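Local coordinates for acetylene hydratase (Pelobacter acetylenicus, PDB 2E7Z), which hydrates acetylene to acetaldehyde with a tungsten bis(molybdopterin guanine dinucleotide) cofactor and a [4Fe-4S] cluster, without net redox chemistry, at residues Q582-D587 with P595-A600; W705-D708 with L713-L716. One frame throughout, in Å; residues are numbered along the deposited sequence.

Contact 1. Residues Q582-D587 with P595-A600; sequences QTEISD and PLILFA. With MGD (2-amino-5,6-dimercapto-7-methyl-3,7,8a,9-tetrahydro-8-oxa-1,3,9,10-tetraaza-anthracen-4-one guanosine dinucleotide), chain F.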
loop_
_atom_site.group_PDB
_atom_site.type_symbol
_atom_site.label_atom_id
_atom_site.label_comp_id
_atom_site.label_asym_id
_atom_site.label_seq_id
_atom_site.Cartn_x
_atom_site.Cartn_y
_atom_site.Cartn_z
ATOM N N GLN A 582 -5.551 20.524 -11.584
ATOM C CA GLN A 582 -6.202 20.065 -12.811
ATOM C C GLN A 582 -7.622 19.586 -12.569
ATOM O O GLN A 582 -7.910 18.385 -12.600
ATOM C CB GLN A 582 -5.411 18.928 -13.479
ATOM C CG GLN A 582 -4.463 19.385 -14.516
ATOM C CD GLN A 582 -4.008 18.288 -15.475
ATOM O OE1 GLN A 582 -3.091 18.504 -16.259
ATOM N NE2 GLN A 582 -4.640 17.119 -15.419
ATOM N N THR A 583 -8.519 20.534 -12.341
ATOM C CA THR A 583 -9.924 20.212 -12.238
ATOM C C THR A 583 -10.719 21.258 -12.993
ATOM O O THR A 583 -10.155 22.212 -13.541
ATOM C CB THR A 583 -10.419 20.163 -10.770
ATOM O OG1 THR A 583 -10.550 21.498 -10.255
ATOM C CG2 THR A 583 -9.461 19.344 -9.890
ATOM N N GLU A 584 -12.035 21.087 -12.998
ATOM C CA GLU A 584 -12.917 22.060 -13.641
ATOM C C GLU A 584 -12.971 23.381 -12.871
ATOM O O GLU A 584 -13.292 24.425 -13.455
ATOM C CB GLU A 584 -14.308 21.462 -13.865
ATOM C CG GLU A 584 -14.293 20.289 -14.845
ATOM C CD GLU A 584 -15.582 19.485 -14.845
ATOM O OE1 GLU A 584 -15.634 18.431 -14.156
ATOM O OE2 GLU A 584 -16.540 19.915 -15.535
ATOM N N ILE A 585 -12.633 23.342 -11.581
ATOM C CA ILE A 585 -12.564 24.549 -10.741
ATOM C C ILE A 585 -11.254 25.313 -10.972
ATOM O O ILE A 585 -11.256 26.530 -11.174
ATOM C CB ILE A 585 -12.739 24.215 -9.224
ATOM C CG1 ILE A 585 -14.079 23.502 -8.950
ATOM C CG2 ILE A 585 -12.534 25.458 -8.333
ATOM C CD1 ILE A 585 -15.337 24.279 -9.351
ATOM N N SER A 586 -10.132 24.596 -10.961
ATOM C CA SER A 586 -8.836 25.240 -11.054
ATOM C C SER A 586 -8.450 25.555 -12.498
ATOM O O SER A 586 -7.654 26.470 -12.739
ATOM C CB SER A 586 -7.779 24.345 -10.416
ATOM O OG SER A 586 -7.803 23.062 -11.009
ATOM N N ASP A 587 -8.981 24.782 -13.444
ATOM C CA ASP A 587 -8.642 24.958 -14.854
ATOM C C ASP A 587 -9.808 24.627 -15.793
ATOM O O ASP A 587 -9.749 23.672 -16.577
ATOM C CB ASP A 587 -7.377 24.148 -15.213
ATOM C CG ASP A 587 -6.624 24.728 -16.418
ATOM O OD1 ASP A 587 -7.234 25.459 -17.236
ATOM O OD2 ASP A 587 -5.417 24.442 -16.546
ATOM N N PRO A 595 -12.516 16.932 -20.560
ATOM C CA PRO A 595 -13.717 17.230 -19.773
ATOM C C PRO A 595 -13.985 16.316 -18.577
ATOM O O PRO A 595 -14.869 16.626 -17.757
ATOM C CB PRO A 595 -14.847 17.104 -20.802
ATOM C CG PRO A 595 -14.349 16.179 -21.821
ATOM C CD PRO A 595 -12.832 16.240 -21.821
ATOM N N LEU A 596 -13.242 15.208 -18.481
ATOM C CA LEU A 596 -13.536 14.171 -17.474
ATOM C C LEU A 596 -12.595 14.250 -16.291
ATOM O O LEU A 596 -11.408 14.398 -16.489
ATOM C CB LEU A 596 -13.433 12.780 -18.091
ATOM C CG LEU A 596 -14.271 12.505 -19.345
ATOM C CD1 LEU A 596 -13.801 11.251 -20.062
ATOM C CD2 LEU A 596 -15.763 12.402 -18.997
ATOM N N ILE A 597 -13.122 14.157 -15.071
ATOM C CA ILE A 597 -12.283 14.011 -13.874
ATOM C C ILE A 597 -11.886 12.537 -13.723
ATOM O O ILE A 597 -12.739 11.653 -13.782
ATOM C CB ILE A 597 -12.998 14.577 -12.604
ATOM C CG1 ILE A 597 -12.951 16.124 -12.614
ATOM C CG2 ILE A 597 -12.426 14.002 -11.314
ATOM C CD1 ILE A 597 -11.565 16.748 -12.381
ATOM N N LEU A 598 -10.584 12.284 -13.553
ATOM C CA LEU A 598 -10.060 10.925 -13.508
ATOM C C LEU A 598 -10.052 10.291 -12.133
ATOM O O LEU A 598 -9.679 10.913 -11.148
ATOM C CB LEU A 598 -8.610 10.926 -14.004
ATOM C CG LEU A 598 -7.907 9.566 -14.145
ATOM C CD1 LEU A 598 -8.452 8.838 -15.361
ATOM C CD2 LEU A 598 -6.398 9.783 -14.259
ATOM N N PHE A 599 -10.430 9.015 -12.129
ATOM C CA PHE A 599 -10.251 8.118 -10.996
ATOM C C PHE A 599 -9.475 6.887 -11.503
ATOM O O PHE A 599 -9.997 6.126 -12.296
ATOM C CB PHE A 599 -11.661 7.750 -10.457
ATOM C CG PHE A 599 -11.720 6.459 -9.679
ATOM C CD1 PHE A 599 -10.680 6.084 -8.831
ATOM C CD2 PHE A 599 -12.866 5.648 -9.742
ATOM C CE1 PHE A 599 -10.731 4.904 -8.119
ATOM C CE2 PHE A 599 -12.920 4.451 -9.026
ATOM C CZ PHE A 599 -11.846 4.093 -8.207
ATOM N N ALA A 600 -8.226 6.703 -11.061
ATOM C CA ALA A 600 -7.478 5.477 -11.375
ATOM C C ALA A 600 -7.583 4.510 -10.208
ATOM O O ALA A 600 -7.197 4.855 -9.100
ATOM C CB ALA A 600 -5.999 5.815 -11.638
HETATM P PB MGD F . -11.083 0.570 -5.206
HETATM O O1B MGD F . -11.844 -0.707 -5.442
HETATM O O2B MGD F . -9.976 0.930 -6.154
HETATM O O3B MGD F . -10.440 0.571 -3.731
HETATM O O3A MGD F . -9.869 -0.965 -1.860
HETATM P PA MGD F . -11.034 0.019 -2.346
HETATM O O1A MGD F . -11.027 1.218 -1.432
HETATM O O2A MGD F . -12.306 -0.798 -2.475
HETATM O "O5'" MGD F . -12.140 1.786 -5.176
HETATM C "C5'" MGD F . -13.254 1.628 -4.317
HETATM C "C4'" MGD F . -14.104 2.885 -4.355
HETATM O "O4'" MGD F . -13.289 4.033 -4.090
HETATM C "C3'" MGD F . -14.733 3.087 -5.731
HETATM O "O3'" MGD F . -16.143 2.883 -5.632
HETATM C "C2'" MGD F . -14.406 4.518 -6.098
HETATM O "O2'" MGD F . -15.510 5.258 -6.618
HETATM C "C1'" MGD F . -13.959 5.085 -4.756
HETATM N N9 MGD F . -13.142 6.309 -4.877
HETATM C C8 MGD F . -12.247 6.621 -5.833
HETATM N N7 MGD F . -11.677 7.835 -5.618
HETATM C C5 MGD F . -12.253 8.327 -4.494
HETATM C C6 MGD F . -12.141 9.557 -3.682
HETATM O O6 MGD F . -11.381 10.486 -4.032
HETATM N N1 MGD F . -12.896 9.652 -2.577
HETATM C C2 MGD F . -13.743 8.683 -2.175
HETATM N N2 MGD F . -14.456 8.861 -1.037
HETATM N N3 MGD F . -13.894 7.522 -2.873
HETATM C C4 MGD F . -13.195 7.310 -4.004
HETATM C C10 MGD F . -8.471 -0.726 -2.013
HETATM C C11 MGD F . -7.842 -2.032 -1.534
HETATM O O11 MGD F . -8.463 -3.131 -2.220
HETATM C C12 MGD F . -6.337 -2.074 -1.703
HETATM S S12 MGD F . -5.409 -0.670 -1.497
HETATM C C13 MGD F . -5.703 -3.218 -2.014
HETATM S S13 MGD F . -4.005 -3.354 -2.043
HETATM C C14 MGD F . -6.471 -4.442 -2.394
HETATM N N15 MGD F . -6.521 -4.581 -3.844
HETATM C C16 MGD F . -7.396 -5.474 -4.355
HETATM C C17 MGD F . -7.304 -6.013 -5.729
HETATM O O17 MGD F . -6.393 -5.647 -6.507
HETATM N N18 MGD F . -8.241 -6.897 -6.120
HETATM C C19 MGD F . -9.252 -7.297 -5.320
HETATM N N19 MGD F . -10.138 -8.197 -5.795
HETATM N N20 MGD F . -9.406 -6.840 -4.051
HETATM C C21 MGD F . -8.531 -5.950 -3.539
HETATM N N22 MGD F . -8.686 -5.487 -2.286
HETATM C C23 MGD F . -7.892 -4.371 -1.817
#
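Ile597 meets Thr583 by folding its longer branch twice: CG1 stands beside the backbone N, anti to the carbonyl carbon (chi1 -76°), and a second turn (chi2 -70°) brings the terminal methyl against the loop. Ile597 CD1 comes to rest 3.8 Å from Thr583 CA and 3.9 Å from Thr583 CB. It also lies 4.0 Å from Gln582 O, so this one methyl lies against the backbone at Gln582 and Thr583. Glu584 comes in with its chain extended beyond CG and brings its carboxylate up against the same isoleucine at a slant, OE1 being 3.9 Å from Ile597 CG1. That is van der Waals contact, and no hydrogen bond joins the two segments.

The loop gets its shape from its own bonds. Thr583 OG1 sits between the backbone N and the carbonyl carbon (chi1 75°), where it accepts from Ile585 N at 3.1 Å and from Ser586 N at 3.2 Å, making an ST turn and an ST motif together. Ser586 returns the favour, its OG taking the N-H of Thr583 at 2.9 Å. Glu579 also hydrogen-bonds Thr583 OG1, and Asp587 goes on to cap helix 588-593 through Leu590 N.

Two residues further along the strand from Ile597, Phe599 turns a ring face to the guanosine of MGD (chain F). Its CE1 is 3.2 Å from guanine C8, which lies over the rim rather than the centre; CE2 and CZ, further round the ring, meet ribose C2', and Tyr215 meets the phenyl ring as well. Strand 596-600, running between strands 720-726 and 668-671, belongs to the C-terminal molybdopterin dinucleotide-binding domain of the DMSO reductase family, where Phe599 packs against the nucleoside of one MGD while the ST-turn loop packs beside the strand's starting end.

Contact 2. Residues W705-D708 with L713-L716; sequences WNLD and LPNL. With MGD (2-amino-5,6-dimercapto-7-methyl-3,7,8a,9-tetrahydro-8-oxa-1,3,9,10-tetraaza-anthracen-4-one guanosine dinucleotide), chain E.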
loop_
_atom_site.group_PDB
_atom_site.type_symbol
_atom_site.label_atom_id
_atom_site.label_comp_id
_atom_site.label_asym_id
_atom_site.label_seq_id
_atom_site.Cartn_x
_atom_site.Cartn_y
_atom_site.Cartn_z
ATOM N N TRP A 705 3.367 19.443 -9.595
ATOM C CA TRP A 705 1.958 19.869 -9.564
ATOM C C TRP A 705 1.015 18.715 -9.191
ATOM O O TRP A 705 -0.022 18.952 -8.564
ATOM C CB TRP A 705 1.535 20.557 -10.877
ATOM C CG TRP A 705 1.440 19.624 -12.042
ATOM C CD1 TRP A 705 2.381 19.430 -13.012
ATOM C CD2 TRP A 705 0.341 18.765 -12.363
ATOM N NE1 TRP A 705 1.937 18.492 -13.917
ATOM C CE2 TRP A 705 0.691 18.060 -13.543
ATOM C CE3 TRP A 705 -0.909 18.520 -11.773
ATOM C CZ2 TRP A 705 -0.150 17.103 -14.137
ATOM C CZ3 TRP A 705 -1.752 17.573 -12.360
ATOM C CH2 TRP A 705 -1.381 16.895 -13.544
ATOM N N ASN A 706 1.379 17.472 -9.542
ATOM C CA ASN A 706 0.522 16.314 -9.269
ATOM C C ASN A 706 0.941 15.484 -8.056
ATOM O O ASN A 706 0.434 14.370 -7.881
ATOM C CB ASN A 706 0.438 15.385 -10.497
ATOM C CG ASN A 706 -0.701 14.379 -10.397
ATOM O OD1 ASN A 706 -0.531 13.169 -10.665
ATOM N ND2 ASN A 706 -1.856 14.848 -10.045
ATOM N N LEU A 707 1.890 15.993 -7.274
ATOM C CA LEU A 707 2.326 15.336 -6.026
ATOM C C LEU A 707 1.773 15.990 -4.777
ATOM O O LEU A 707 1.716 17.218 -4.678
ATOM C CB LEU A 707 3.858 15.249 -5.916
ATOM C CG LEU A 707 4.559 14.509 -7.071
ATOM C CD1 LEU A 707 6.060 14.480 -6.772
ATOM C CD2 LEU A 707 4.023 13.086 -7.253
ATOM N N ASP A 708 1.350 15.163 -3.829
ATOM C CA ASP A 708 1.076 15.654 -2.472
ATOM C C ASP A 708 2.341 16.375 -1.991
ATOM O O ASP A 708 3.425 15.808 -1.996
ATOM C CB ASP A 708 0.699 14.465 -1.580
ATOM C CG ASP A 708 0.410 14.864 -0.158
ATOM O OD1 ASP A 708 1.345 14.844 0.685
ATOM O OD2 ASP A 708 -0.772 15.173 0.118
ATOM N N LEU A 713 3.878 11.744 -2.841
ATOM C CA LEU A 713 3.158 10.671 -3.523
ATOM C C LEU A 713 2.267 11.280 -4.599
ATOM O O LEU A 713 1.874 12.446 -4.487
ATOM C CB LEU A 713 2.348 9.834 -2.519
ATOM C CG LEU A 713 1.341 10.543 -1.596
ATOM C CD1 LEU A 713 0.030 10.800 -2.310
ATOM C CD2 LEU A 713 1.070 9.714 -0.338
ATOM N N PRO A 714 1.974 10.526 -5.657
ATOM C CA PRO A 714 1.171 11.046 -6.751
ATOM C C PRO A 714 -0.339 11.016 -6.511
ATOM O O PRO A 714 -0.880 10.111 -5.860
ATOM C CB PRO A 714 1.539 10.113 -7.912
ATOM C CG PRO A 714 1.765 8.783 -7.226
ATOM C CD PRO A 714 2.481 9.165 -5.933
ATOM N N ASN A 715 -1.006 12.003 -7.090
ATOM C CA ASN A 715 -2.442 12.098 -7.051
ATOM C C ASN A 715 -3.031 11.196 -8.159
ATOM O O ASN A 715 -2.643 11.312 -9.339
ATOM C CB ASN A 715 -2.816 13.567 -7.247
ATOM C CG ASN A 715 -4.286 13.764 -7.531
ATOM O OD1 ASN A 715 -5.082 13.987 -6.613
ATOM N ND2 ASN A 715 -4.659 13.680 -8.803
ATOM N N LEU A 716 -3.982 10.325 -7.784
ATOM C CA LEU A 716 -4.632 9.353 -8.686
ATOM C C LEU A 716 -6.156 9.432 -8.667
ATOM O O LEU A 716 -6.823 8.863 -9.536
ATOM C CB LEU A 716 -4.276 7.910 -8.265
ATOM C CG LEU A 716 -3.039 7.300 -8.858
ATOM C CD1 LEU A 716 -1.769 7.925 -8.221
ATOM C CD2 LEU A 716 -3.102 5.780 -8.696
HETATM P PB MGD E . 2.123 -5.378 -8.145
HETATM O O1B MGD E . 2.674 -4.068 -8.651
HETATM O O2B MGD E . 1.055 -6.077 -8.904
HETATM O O3B MGD E . 1.558 -5.234 -6.651
HETATM O O3A MGD E . 1.818 -3.226 -5.164
HETATM P PA MGD E . 2.259 -4.774 -5.280
HETATM O O1A MGD E . 1.618 -5.618 -4.220
HETATM O O2A MGD E . 3.751 -4.752 -5.420
HETATM O "O5'" MGD E . 3.395 -6.357 -7.995
HETATM C "C5'" MGD E . 3.290 -7.504 -7.169
HETATM C "C4'" MGD E . 4.193 -8.554 -7.785
HETATM O "O4'" MGD E . 4.346 -9.602 -6.816
HETATM C "C3'" MGD E . 3.583 -9.257 -8.993
HETATM O "O3'" MGD E . 4.483 -9.132 -10.107
HETATM C "C2'" MGD E . 3.376 -10.731 -8.584
HETATM O "O2'" MGD E . 3.575 -11.716 -9.618
HETATM C "C1'" MGD E . 4.414 -10.873 -7.503
HETATM N N9 MGD E . 4.137 -11.868 -6.456
HETATM C C8 MGD E . 2.944 -12.153 -5.878
HETATM N N7 MGD E . 3.094 -13.045 -4.886
HETATM C C5 MGD E . 4.420 -13.282 -4.776
HETATM C C6 MGD E . 5.281 -14.104 -3.943
HETATM O O6 MGD E . 4.813 -14.818 -3.032
HETATM N N1 MGD E . 6.600 -14.015 -4.183
HETATM C C2 MGD E . 7.157 -13.323 -5.171
HETATM N N2 MGD E . 8.515 -13.326 -5.300
HETATM N N3 MGD E . 6.429 -12.555 -5.977
HETATM C C4 MGD E . 5.092 -12.509 -5.803
HETATM C C10 MGD E . 0.554 -2.937 -4.566
HETATM C C11 MGD E . 0.552 -1.457 -4.249
HETATM O O11 MGD E . 0.554 -0.794 -5.512
HETATM C C12 MGD E . -0.677 -1.098 -3.450
HETATM S S12 MGD E . -1.000 -1.982 -2.022
HETATM C C13 MGD E . -1.464 -0.073 -3.817
HETATM S S13 MGD E . -2.924 0.282 -3.014
HETATM C C14 MGD E . -1.141 0.830 -4.968
HETATM N N15 MGD E . -2.044 0.633 -6.091
HETATM C C16 MGD E . -1.712 1.355 -7.200
HETATM C C17 MGD E . -2.685 1.884 -8.164
HETATM O O17 MGD E . -3.911 1.699 -7.996
HETATM N N18 MGD E . -2.209 2.578 -9.218
HETATM C C19 MGD E . -0.888 2.808 -9.424
HETATM N N19 MGD E . -0.474 3.504 -10.504
HETATM N N20 MGD E . 0.049 2.329 -8.596
HETATM C C21 MGD E . -0.297 1.637 -7.503
HETATM N N22 MGD E . 0.651 1.197 -6.673
HETATM C C23 MGD E . 0.320 0.606 -5.393
#
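A single antiparallel beta bridge pins Leu707 to Pro714 in the long connection between helix 691-694 and strand 720-726, close to the pterin of MGD (chain E). The two form a non-hydrogen-bonded pair, with the bonds on either side of it. Asn715 N gives to Asn706 O at 2.9 Å, and Asp708 N gives to Leu713 O at 2.8 Å; both donors lie nearly in line with the acceptor carbonyl. Between them Leu707 CA approaches Leu713 O at 3.3 Å in a CA-H...O contact. Leu707 CD2 reaches across to Pro714 and lies 3.9 Å from its CB.

At one end the side chains of Asn706 and Asn715 cross at about a right angle, their amide planes 76° apart. The Asn715 amide is fixed from outside, by Lys298 N at its oxygen and Gly718 O at its nitrogen. At the other end Asp708 CB packs 3.8 Å from Leu713 CD1. With CG anti to the backbone N (chi1 179°), the Asp708 carboxylate is directed to Cys301 N at the start of helix 300-314, and its other oxygen takes Gln711 N. Beyond the bridge Leu716 sets CD2 3.4 Å from N18 of the pterin.

Pro714 has no N-H to offer, and in this position the bridge asks none of it. The Asn715 amide and the Asp708 carboxylate are met by backbone N-H and C=O groups, while Lys298 NZ, held by the carbonyls of Trp705 and Leu707, brings a positive charge that would probably polarise those two carbonyls.

Contact 1 and contact 2 are neighbours, their centres 13 Å apart, although contact 1 closes in the chain before contact 2 opens. They touch at two points. Ala600 N, at the end of strand 596-600, probably hydrogen-bonds Leu716 O at 3.0 Å, and the amide carbon CD of Gln582 packs 3.5 Å from CH2 of the Trp705 indole. The first link ties together the cofactor-facing ends: Phe599 of contact 1 packs on the guanosine of one MGD (chain F), Leu716 of contact 2 on the pterin of the other (chain E). Contact 2 is centred about 15 Å from the chain's centre, contact 1 about 24 Å. The Leu713 side chain is about 12 Å from the tungsten ion.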